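Local coordinates for protein uronate isomerase (Caulobacter crescentus, PDB 2Q01) that catalyses the interconversion of D-glucuronate with D-fructuronate and of D-galacturonate with D-tagaturonate in uronic acid metabolism, at residues 226-229 against 230-234. Numbering follows the deposited sequence.
Sequences YSWK and SYLEA
Trp228 and Leu232 meet one turn apart at the N-terminus of helix 228-244, in an enzyme of the metallo-dependent hydrolase superfamily (TIM-barrel clan); Ser227, at the N-cap position, contributes its backbone O and not its hydroxyl. On the buried side Leu232, branched and apolar, packs against one face of the indole: its CG makes a CH-pi contact 4.0 Å from the centroid of the six-membered ring of Trp228, almost directly over it. Leu232 CD1 lies 3.6 Å from Trp228 CZ2. Trp228 CG stands anti to the backbone N (chi1 178°), which brings the far end of the ring back over Leu232 and beside Tyr231. Tyr231 adds a flat ring, tilted 20° from the indole but slid aside, with Tyr231 CD2 3.8 Å from Trp228 CZ3; its OH bonds Val202 O and His235. The broad indole suits a wall facing Phe287 and Met291 of helix 281-302 and Phe271 of helix 264-276. Replacing this tryptophan with an alanine is likely to leave Leu232 without its ring and open a gap towards these helices. The other flank is looser: charged Lys229 suits solvent, small Ser230 turns OG back to bond Asp224 O, and Glu233 pairs with Arg236. Tyr231 N makes weak bonds to Ser227 O and Trp228 O, whereas Leu232 N reaches Trp228 O at 3.0 Å with an N-H...O angle of 160°.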
loop_
_atom_site.group_PDB
_atom_site.type_symbol
_atom_site.label_atom_id
_atom_site.label_comp_id
_atom_site.label_asym_id
_atom_site.label_seq_id
_atom_site.Cartn_x
_atom_site.Cartn_y
_atom_site.Cartn_z
ATOM N N TYR B 226 8.407 -10.007 -41.988
ATOM C CA TYR B 226 9.773 -10.025 -41.472
ATOM C C TYR B 226 10.609 -8.855 -42.015
ATOM O O TYR B 226 11.837 -8.908 -42.019
ATOM C CB TYR B 226 10.445 -11.368 -41.781
ATOM C CG TYR B 226 9.637 -12.584 -41.358
ATOM C CD1 TYR B 226 9.655 -13.038 -40.040
ATOM C CD2 TYR B 226 8.860 -13.286 -42.283
ATOM C CE1 TYR B 226 8.918 -14.157 -39.653
ATOM C CE2 TYR B 226 8.117 -14.399 -41.907
ATOM C CZ TYR B 226 8.151 -14.830 -40.592
ATOM O OH TYR B 226 7.418 -15.936 -40.224
ATOM N N SER B 227 9.929 -7.806 -42.466
ATOM C CA SER B 227 10.563 -6.558 -42.906
ATOM C C SER B 227 9.748 -5.389 -42.352
ATOM O O SER B 227 8.517 -5.421 -42.384
ATOM C CB SER B 227 10.653 -6.502 -44.433
ATOM O OG SER B 227 10.848 -5.180 -44.895
ATOM N N TRP B 228 10.444 -4.367 -41.864
ATOM C CA TRP B 228 9.874 -3.354 -40.957
ATOM C C TRP B 228 8.647 -2.573 -41.427
ATOM O O TRP B 228 7.597 -2.634 -40.785
ATOM C CB TRP B 228 10.968 -2.400 -40.468
ATOM C CG TRP B 228 10.494 -1.282 -39.573
ATOM C CD1 TRP B 228 10.605 0.058 -39.816
ATOM C CD2 TRP B 228 9.853 -1.404 -38.292
ATOM N NE1 TRP B 228 10.079 0.778 -38.770
ATOM C CE2 TRP B 228 9.612 -0.094 -37.821
ATOM C CE3 TRP B 228 9.461 -2.491 -37.496
ATOM C CZ2 TRP B 228 8.994 0.159 -36.589
ATOM C CZ3 TRP B 228 8.846 -2.239 -36.278
ATOM C CH2 TRP B 228 8.622 -0.923 -35.834
ATOM N N LYS B 229 8.778 -1.852 -42.536
ATOM C CA LYS B 229 7.699 -0.998 -43.021
ATOM C C LYS B 229 6.447 -1.779 -43.411
ATOM O O LYS B 229 5.330 -1.260 -43.306
ATOM C CB LYS B 229 8.181 -0.105 -44.172
ATOM C CG LYS B 229 8.733 1.246 -43.695
ATOM C CD LYS B 229 9.620 1.918 -44.742
ATOM C CE LYS B 229 11.061 1.409 -44.677
ATOM N NZ LYS B 229 11.907 1.971 -45.762
ATOM N N SER B 230 6.634 -3.027 -43.837
ATOM C CA SER B 230 5.502 -3.882 -44.186
ATOM C C SER B 230 5.006 -4.744 -43.018
ATOM O O SER B 230 3.957 -5.381 -43.117
ATOM C CB SER B 230 5.813 -4.732 -45.423
ATOM O OG SER B 230 6.969 -5.520 -45.234
ATOM N N TYR B 231 5.768 -4.768 -41.926
ATOM C CA TYR B 231 5.308 -5.337 -40.659
ATOM C C TYR B 231 4.323 -4.345 -40.050
ATOM O O TYR B 231 3.287 -4.726 -39.495
ATOM C CB TYR B 231 6.498 -5.584 -39.725
ATOM C CG TYR B 231 6.154 -5.841 -38.270
ATOM C CD1 TYR B 231 5.805 -7.122 -37.828
ATOM C CD2 TYR B 231 6.216 -4.812 -37.327
ATOM C CE1 TYR B 231 5.506 -7.362 -36.496
ATOM C CE2 TYR B 231 5.910 -5.041 -35.993
ATOM C CZ TYR B 231 5.562 -6.316 -35.584
ATOM O OH TYR B 231 5.264 -6.543 -34.264
ATOM N N LEU B 232 4.660 -3.065 -40.174
ATOM C CA LEU B 232 3.795 -1.980 -39.746
ATOM C C LEU B 232 2.537 -1.870 -40.604
ATOM O O LEU B 232 1.455 -1.604 -40.074
ATOM C CB LEU B 232 4.558 -0.655 -39.738
ATOM C CG LEU B 232 5.635 -0.478 -38.667
ATOM C CD1 LEU B 232 6.144 0.947 -38.689
ATOM C CD2 LEU B 232 5.098 -0.840 -37.288
ATOM N N GLU B 233 2.678 -2.084 -41.914
ATOM C CA GLU B 233 1.521 -2.159 -42.814
ATOM C C GLU B 233 0.601 -3.327 -42.495
ATOM O O GLU B 233 -0.613 -3.211 -42.621
ATOM C CB GLU B 233 1.941 -2.232 -44.283
ATOM C CG GLU B 233 1.742 -0.926 -45.044
ATOM C CD GLU B 233 0.297 -0.441 -45.027
ATOM O OE1 GLU B 233 -0.605 -1.234 -45.376
ATOM O OE2 GLU B 233 0.067 0.736 -44.667
ATOM N N ALA B 234 1.193 -4.444 -42.079
ATOM C CA ALA B 234 0.441 -5.623 -41.676
ATOM C C ALA B 234 -0.373 -5.380 -40.408
ATOM O O ALA B 234 -1.450 -5.944 -40.252
ATOM C CB ALA B 234 1.373 -6.797 -41.489
#